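D,D-dipeptidase/D,D-carboxypeptidase (Enterococcus faecalis, PDB 4MUQ) is a zinc-dependent D,D-peptidase of vancomycin resistance that hydrolyses D-Ala-D-Ala and probably also trims D-Ala from cell-wall precursors. Local coordinates at residues A[15-20]-A[110-115]; A[168-173]-A[185-190]. All coordinates share one frame; numbering follows the deposited sequence.

Interaction 1: residues A[15-20]-A[110-115]; sequences CGNLLL and TGLAID. With ZN (zinc ion), chain B; LY0 ((2R)-3-[(R)-[(1R)-1-aminoethyl](hydroxy)phosphoryl]-2-methylpropanoic acid), chain C; 2D8 ((2R)-3-[(R)-[(1S)-1-aminoethyl](hydroxy)phosphoryl]-2-methylpropanoic acid), chain D.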
loop_
_atom_site.group_PDB
_atom_site.type_symbol
_atom_site.label_atom_id
_atom_site.label_comp_id
_atom_site.label_asym_id
_atom_site.label_seq_id
_atom_site.Cartn_x
_atom_site.Cartn_y
_atom_site.Cartn_z
ATOM N N CYS A 15 -0.059 -5.503 11.503
ATOM C CA CYS A 15 -1.253 -4.783 11.053
ATOM C C CYS A 15 -0.933 -3.345 10.649
ATOM O O CYS A 15 -0.028 -2.738 11.212
ATOM C CB CYS A 15 -2.302 -4.748 12.168
ATOM S SG CYS A 15 -2.813 -6.364 12.798
ATOM N N GLY A 16 -1.675 -2.793 9.687
ATOM C CA GLY A 16 -1.573 -1.370 9.378
ATOM C C GLY A 16 -1.335 -1.005 7.918
ATOM O O GLY A 16 -1.060 -1.877 7.078
ATOM N N ASN A 17 -1.414 0.293 7.627
ATOM C CA ASN A 17 -1.272 0.789 6.253
ATOM C C ASN A 17 0.121 0.628 5.666
ATOM O O ASN A 17 0.291 0.674 4.444
ATOM C CB ASN A 17 -1.607 2.281 6.149
ATOM C CG ASN A 17 -3.075 2.582 6.328
ATOM O OD1 ASN A 17 -3.928 1.707 6.205
ATOM N ND2 ASN A 17 -3.380 3.852 6.585
ATOM N N LEU A 18 1.124 0.486 6.531
ATOM C CA LEU A 18 2.514 0.484 6.076
ATOM C C LEU A 18 3.197 -0.880 6.107
ATOM O O LEU A 18 4.426 -0.963 6.064
ATOM C CB LEU A 18 3.335 1.515 6.855
ATOM C CG LEU A 18 3.035 2.966 6.476
ATOM C CD1 LEU A 18 3.525 3.931 7.538
ATOM C CD2 LEU A 18 3.714 3.269 5.144
ATOM N N LEU A 19 2.416 -1.958 6.141
ATOM C CA LEU A 19 3.014 -3.282 6.103
ATOM C C LEU A 19 3.865 -3.469 4.864
ATOM O O LEU A 19 3.399 -3.249 3.737
ATOM C CB LEU A 19 1.934 -4.370 6.082
ATOM C CG LEU A 19 1.007 -4.401 7.289
ATOM C CD1 LEU A 19 -0.056 -5.461 7.074
ATOM C CD2 LEU A 19 1.786 -4.655 8.593
ATOM N N LEU A 20 5.094 -3.930 5.052
ATOM C CA LEU A 20 5.891 -4.381 3.922
ATOM C C LEU A 20 5.666 -5.875 3.717
ATOM O O LEU A 20 6.090 -6.693 4.541
ATOM C CB LEU A 20 7.372 -4.101 4.168
ATOM C CG LEU A 20 8.307 -4.580 3.052
ATOM C CD1 LEU A 20 7.955 -3.928 1.715
ATOM C CD2 LEU A 20 9.739 -4.280 3.403
ATOM N N THR A 110 -4.140 -7.914 1.542
ATOM C CA THR A 110 -4.299 -6.921 2.619
ATOM C C THR A 110 -5.498 -5.990 2.427
ATOM O O THR A 110 -5.886 -5.276 3.347
ATOM C CB THR A 110 -3.075 -5.980 2.758
ATOM O OG1 THR A 110 -2.965 -5.159 1.590
ATOM C CG2 THR A 110 -1.768 -6.754 2.994
ATOM N N GLY A 111 -6.054 -5.950 1.219
ATOM C CA GLY A 111 -7.078 -4.958 0.913
ATOM C C GLY A 111 -6.540 -3.574 0.594
ATOM O O GLY A 111 -7.329 -2.642 0.422
ATOM N N LEU A 112 -5.215 -3.437 0.519
ATOM C CA LEU A 112 -4.558 -2.151 0.254
ATOM C C LEU A 112 -4.067 -2.008 -1.176
ATOM O O LEU A 112 -3.579 -0.948 -1.551
ATOM C CB LEU A 112 -3.368 -1.975 1.202
ATOM C CG LEU A 112 -3.678 -2.016 2.705
ATOM C CD1 LEU A 112 -2.379 -1.981 3.504
ATOM C CD2 LEU A 112 -4.597 -0.871 3.146
ATOM N N ALA A 113 -4.182 -3.067 -1.978
ATOM C CA ALA A 113 -3.634 -3.037 -3.334
ATOM C C ALA A 113 -4.711 -3.205 -4.371
ATOM O O ALA A 113 -5.663 -3.949 -4.188
ATOM C CB ALA A 113 -2.573 -4.116 -3.502
ATOM N N ILE A 114 -4.526 -2.513 -5.483
ATOM C CA ILE A 114 -5.464 -2.606 -6.583
ATOM C C ILE A 114 -4.715 -2.636 -7.908
ATOM O O ILE A 114 -3.739 -1.915 -8.106
ATOM C CB ILE A 114 -6.506 -1.465 -6.523
ATOM C CG1 ILE A 114 -7.597 -1.697 -7.567
ATOM C CG2 ILE A 114 -5.854 -0.094 -6.668
ATOM C CD1 ILE A 114 -8.981 -1.301 -7.111
ATOM N N ASP A 115 -5.193 -3.496 -8.810
ATOM C CA ASP A 115 -4.741 -3.508 -10.194
ATOM C C ASP A 115 -5.767 -2.746 -11.011
ATOM O O ASP A 115 -6.967 -3.030 -10.926
ATOM C CB ASP A 115 -4.591 -4.952 -10.701
ATOM C CG ASP A 115 -3.497 -5.723 -9.968
ATOM O OD1 ASP A 115 -2.601 -5.093 -9.434
ATOM O OD2 ASP A 115 -3.503 -6.967 -9.866
HETATM ZN ZN ZN B . -1.680 -6.496 -8.415
HETATM P P LY0 C . -0.345 -8.750 -9.567
HETATM C C1 LY0 C . -1.046 -11.112 -10.483
HETATM N N1 LY0 C . 0.133 -9.762 -11.985
HETATM C C2 LY0 C . -0.889 -9.703 -11.017
HETATM C C4 LY0 C . 1.214 -9.418 -8.920
HETATM C C5 LY0 C . 1.462 -9.111 -7.475
HETATM C C6 LY0 C . 0.683 -10.079 -6.598
HETATM C C7 LY0 C . 2.957 -9.186 -7.220
HETATM O O31 LY0 C . -1.412 -8.886 -8.458
HETATM O O32 LY0 C . -0.282 -7.231 -9.931
HETATM O O61 LY0 C . 0.287 -9.653 -5.525
HETATM O O62 LY0 C . 0.518 -11.226 -6.974
HETATM C C4 2D8 D . 1.220 -9.411 -8.915
HETATM C C5 2D8 D . 1.464 -9.109 -7.471
HETATM C C6 2D8 D . 0.683 -10.078 -6.596
HETATM C C7 2D8 D . 2.959 -9.186 -7.218
HETATM N N1 2D8 D . -1.888 -9.126 -11.676
HETATM P P 2D8 D . -0.338 -8.747 -9.566
HETATM C C1 2D8 D . -1.047 -11.098 -10.515
HETATM C C2 2D8 D . -0.772 -9.705 -11.046
HETATM O O31 2D8 D . -1.415 -8.903 -8.468
HETATM O O32 2D8 D . -0.284 -7.229 -9.933
HETATM O O61 2D8 D . 0.287 -9.653 -5.524
HETATM O O62 2D8 D . 0.518 -11.226 -6.974
#
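Gly-16 opens the contact with its backbone: its carbonyl O lies 3.8 Å from CD1 of Leu-112, a methyl resting against a peptide group without any polar bond. The backbone at Gly-16 has a positive phi of 128°, where a CB would collide with the carbonyl O of Cys-15, and from here a type I beta turn runs to Leu-19. Asn-17, within that turn, meets the same leucine twice. Its backbone O sits 3.9 Å from Leu-112 CD1, while OD1 of the amide comes to 4.1 Å from Leu-112 CD2, the two side chains crossing at about a right angle. Leu-112 thus uses both branches, CD1 against the carbonyls of Gly-16 and Asn-17, CD2 near the amide oxygen; CG anti to its carbonyl carbon (chi1 -59°) sends the fork toward the turn. The carbonyls of Asn-17 and, two residues on, Leu-19 both accept from Arg-170, so the oxygen of Asn-17 has a polar partner besides the methyl.

The leucine immediately precedes strand 113-118 in the zinc-bearing sheet of the Hedgehog/DD-peptidase fold. Just before it, Thr-110 forms an ST turn, its OG1 accepting from Leu-112 N at 3.0 Å. Farther along the strand, Asp-115 grips the zinc ion unevenly, through OD1 at 2.0 Å and OD2 at 2.4 Å, alongside His-108, His-168 and both phosphinate oxygens of the inhibitor. In the 2D8 form, amine N1 also donates to Asp-115 OD2 at 3.2 Å.

Interaction 2: residues A[168-173]-A[185-190]; sequences HFRYVG and FSLEEY. With ZN (zinc ion), chain B; LY0 ((2R)-3-[(R)-[(1R)-1-aminoethyl](hydroxy)phosphoryl]-2-methylpropanoic acid), chain C; 2D8 ((2R)-3-[(R)-[(1S)-1-aminoethyl](hydroxy)phosphoryl]-2-methylpropanoic acid), chain D.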
loop_
_atom_site.group_PDB
_atom_site.type_symbol
_atom_site.label_atom_id
_atom_site.label_comp_id
_atom_site.label_asym_id
_atom_site.label_seq_id
_atom_site.Cartn_x
_atom_site.Cartn_y
_atom_site.Cartn_z
ATOM N N HIS A 168 -0.236 -1.980 -10.968
ATOM C CA HIS A 168 -0.452 -2.351 -9.568
ATOM C C HIS A 168 -0.134 -1.203 -8.616
ATOM O O HIS A 168 1.007 -0.721 -8.554
ATOM C CB HIS A 168 0.368 -3.610 -9.237
ATOM C CG HIS A 168 0.260 -4.062 -7.813
ATOM N ND1 HIS A 168 -0.310 -5.269 -7.451
ATOM C CD2 HIS A 168 0.707 -3.497 -6.669
ATOM C CE1 HIS A 168 -0.227 -5.409 -6.138
ATOM N NE2 HIS A 168 0.393 -4.351 -5.644
ATOM N N PHE A 169 -1.148 -0.776 -7.866
ATOM C CA PHE A 169 -0.994 0.364 -6.958
ATOM C C PHE A 169 -1.259 -0.055 -5.530
ATOM O O PHE A 169 -2.151 -0.851 -5.256
ATOM C CB PHE A 169 -1.919 1.514 -7.387
ATOM C CG PHE A 169 -1.476 2.161 -8.654
ATOM C CD1 PHE A 169 -0.681 3.297 -8.616
ATOM C CD2 PHE A 169 -1.772 1.591 -9.881
ATOM C CE1 PHE A 169 -0.221 3.896 -9.785
ATOM C CE2 PHE A 169 -1.310 2.173 -11.055
ATOM C CZ PHE A 169 -0.531 3.333 -11.001
ATOM N N ARG A 170 -0.460 0.489 -4.621
ATOM C CA ARG A 170 -0.538 0.145 -3.206
ATOM C C ARG A 170 -0.865 1.382 -2.382
ATOM O O ARG A 170 -0.224 2.430 -2.552
ATOM C CB ARG A 170 0.807 -0.451 -2.760
ATOM C CG ARG A 170 1.051 -0.486 -1.245
ATOM C CD ARG A 170 0.101 -1.394 -0.489
ATOM N NE ARG A 170 0.279 -1.157 0.944
ATOM C CZ ARG A 170 1.145 -1.806 1.713
ATOM N NH1 ARG A 170 1.891 -2.784 1.220
ATOM N NH2 ARG A 170 1.257 -1.475 3.000
ATOM N N TYR A 171 -1.875 1.277 -1.524
ATOM C CA TYR A 171 -2.173 2.352 -0.587
ATOM C C TYR A 171 -1.265 2.245 0.629
ATOM O O TYR A 171 -1.254 1.208 1.310
ATOM C CB TYR A 171 -3.624 2.275 -0.142
ATOM C CG TYR A 171 -4.031 3.398 0.774
ATOM C CD1 TYR A 171 -4.375 4.631 0.258
ATOM C CD2 TYR A 171 -4.069 3.217 2.150
ATOM C CE1 TYR A 171 -4.755 5.666 1.091
ATOM C CE2 TYR A 171 -4.461 4.245 2.997
ATOM C CZ TYR A 171 -4.798 5.466 2.453
ATOM O OH TYR A 171 -5.181 6.510 3.273
ATOM N N VAL A 172 -0.524 3.322 0.909
ATOM C CA VAL A 172 0.274 3.437 2.138
ATOM C C VAL A 172 -0.212 4.586 3.004
ATOM O O VAL A 172 0.159 4.687 4.180
ATOM C CB VAL A 172 1.779 3.620 1.854
ATOM C CG1 VAL A 172 2.369 2.341 1.281
ATOM C CG2 VAL A 172 2.023 4.804 0.923
ATOM N N GLY A 173 -1.041 5.455 2.437
ATOM C CA GLY A 173 -1.518 6.628 3.140
ATOM C C GLY A 173 -0.658 7.858 2.912
ATOM O O GLY A 173 0.546 7.759 2.665
ATOM N N PHE A 185 11.352 6.312 -3.919
ATOM C CA PHE A 185 11.472 5.106 -3.097
ATOM C C PHE A 185 10.449 4.048 -3.448
ATOM O O PHE A 185 9.264 4.353 -3.593
ATOM C CB PHE A 185 11.221 5.445 -1.624
ATOM C CG PHE A 185 12.357 6.135 -0.931
ATOM C CD1 PHE A 185 13.655 6.053 -1.405
ATOM C CD2 PHE A 185 12.108 6.862 0.230
ATOM C CE1 PHE A 185 14.694 6.691 -0.725
ATOM C CE2 PHE A 185 13.131 7.500 0.913
ATOM C CZ PHE A 185 14.424 7.417 0.434
ATOM N N SER A 186 10.902 2.800 -3.525
ATOM C CA SER A 186 10.020 1.650 -3.390
ATOM C C SER A 186 9.589 1.560 -1.929
ATOM O O SER A 186 10.203 2.191 -1.053
ATOM C CB SER A 186 10.761 0.369 -3.764
ATOM O OG SER A 186 11.839 0.119 -2.867
ATOM N N LEU A 187 8.575 0.757 -1.648
ATOM C CA LEU A 187 8.154 0.563 -0.259
ATOM C C LEU A 187 9.269 -0.068 0.578
ATOM O O LEU A 187 9.428 0.282 1.750
ATOM C CB LEU A 187 6.846 -0.232 -0.167
ATOM C CG LEU A 187 6.264 -0.370 1.249
ATOM C CD1 LEU A 187 6.011 1.001 1.908
ATOM C CD2 LEU A 187 4.979 -1.168 1.175
ATOM N N GLU A 188 10.050 -0.971 -0.016
ATOM C CA GLU A 188 11.224 -1.546 0.656
ATOM C C GLU A 188 12.172 -0.447 1.134
ATOM O O GLU A 188 12.616 -0.449 2.287
ATOM C CB GLU A 188 11.983 -2.482 -0.291
ATOM C CG GLU A 188 11.342 -3.871 -0.477
ATOM C CD GLU A 188 10.126 -3.895 -1.400
ATOM O OE1 GLU A 188 9.850 -2.892 -2.094
ATOM O OE2 GLU A 188 9.440 -4.945 -1.414
ATOM N N GLU A 189 12.483 0.487 0.243
ATOM C CA GLU A 189 13.381 1.573 0.591
ATOM C C GLU A 189 12.800 2.467 1.681
ATOM O O GLU A 189 13.518 2.850 2.602
ATOM C CB GLU A 189 13.736 2.380 -0.656
ATOM C CG GLU A 189 14.706 1.669 -1.586
ATOM C CD GLU A 189 14.705 2.261 -2.976
ATOM O OE1 GLU A 189 13.672 2.127 -3.664
ATOM O OE2 GLU A 189 15.731 2.859 -3.375
ATOM N N TYR A 190 11.512 2.786 1.579
ATOM C CA TYR A 190 10.867 3.637 2.575
ATOM C C TYR A 190 10.867 2.971 3.954
ATOM O O TYR A 190 11.064 3.630 4.975
ATOM C CB TYR A 190 9.442 3.998 2.148
ATOM C CG TYR A 190 8.791 5.011 3.062
ATOM C CD1 TYR A 190 9.324 6.280 3.205
ATOM C CD2 TYR A 190 7.639 4.697 3.784
ATOM C CE1 TYR A 190 8.742 7.215 4.046
ATOM C CE2 TYR A 190 7.041 5.636 4.624
ATOM C CZ TYR A 190 7.604 6.890 4.746
ATOM O OH TYR A 190 7.035 7.845 5.564
HETATM ZN ZN ZN B . -1.680 -6.496 -8.415
HETATM P P LY0 C . -0.345 -8.750 -9.567
HETATM C C1 LY0 C . -1.046 -11.112 -10.483
HETATM N N1 LY0 C . 0.133 -9.762 -11.985
HETATM C C2 LY0 C . -0.889 -9.703 -11.017
HETATM C C4 LY0 C . 1.214 -9.418 -8.920
HETATM C C5 LY0 C . 1.462 -9.111 -7.475
HETATM C C6 LY0 C . 0.683 -10.079 -6.598
HETATM C C7 LY0 C . 2.957 -9.186 -7.220
HETATM O O31 LY0 C . -1.412 -8.886 -8.458
HETATM O O32 LY0 C . -0.282 -7.231 -9.931
HETATM O O61 LY0 C . 0.287 -9.653 -5.525
HETATM O O62 LY0 C . 0.518 -11.226 -6.974
HETATM C C4 2D8 D . 1.220 -9.411 -8.915
HETATM C C5 2D8 D . 1.464 -9.109 -7.471
HETATM C C6 2D8 D . 0.683 -10.078 -6.596
HETATM C C7 2D8 D . 2.959 -9.186 -7.218
HETATM N N1 2D8 D . -1.888 -9.126 -11.676
HETATM P P 2D8 D . -0.338 -8.747 -9.566
HETATM C C1 2D8 D . -1.047 -11.098 -10.515
HETATM C C2 2D8 D . -0.772 -9.705 -11.046
HETATM O O31 2D8 D . -1.415 -8.903 -8.468
HETATM O O32 2D8 D . -0.284 -7.229 -9.933
HETATM O O61 2D8 D . 0.287 -9.653 -5.524
HETATM O O62 2D8 D . 0.518 -11.226 -6.974
#
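The end of strand 168-171 and the first turn of the helix beginning at Leu-187 approach with CA atoms 8.7 Å apart at Val-172 and Leu-187, a spacing bridged by side chains. Leu-187 supplies both methyls. CD2 sits over one face of the Arg-170 guanidinium, 3.5 Å from NH1, with the two side chains crossing at about a right angle. CD1 packs instead on Val-172 CG1 at 3.9 Å, these side chains sliding past each other in opposite directions.

Arg-170 is bent at chi2 (65°), which folds the chain back so that NE donates to the carbonyl O of Tyr-171 at 2.8 Å, the acceptor close to the guanidinium plane but the donor well above the carbonyl plane. A salt bridge from NH1 to Glu-107, together with the carbonyls of the 15-20 loop, helps fix the rotation of the buried guanidinium, with the leucine methyl over one face. Glu-107 also accepts from His-168 NE2, making it a second-shell link between the arginine and a zinc ligand.

This strand carries the last of the three protein ligands of the zinc-peptidase centre: His-168 binds the zinc ion through ND1 at 2.1 Å, phosphinate oxygen O32 lying at the ring edge. The opposing helix starts with a capping box. Glu-189 N donates to Ser-186 OG at 3.2 Å, and in return Glu-189 OE1 takes bonds from both N and OG of Ser-186, while Lys-156 gives that carboxylate a salt bridge.

Overall arrangement
Interaction 1 closes along the chain before interaction 2 opens, yet their centres lie only 9 Å apart. They share one antiparallel sheet, in which strands 113-118 and 168-171 are neighbours, paired for instance through Leu-112 O and Tyr-171 N at 2.8 Å. Asp-115, midway along its strand, and His-168, at the start of the neighbouring one, reach the same zinc ion and inhibitor. Arg-170 joins the two contacts directly, its NH2 lying 2.8 Å from Asn-17 O. Two of the three protein ligands of the zinc thus come from this strand pair, and His-108 from the segment before strand 113-118; the N-terminal loop and helix 187-194 pack near where Leu-112 pairs with Tyr-171.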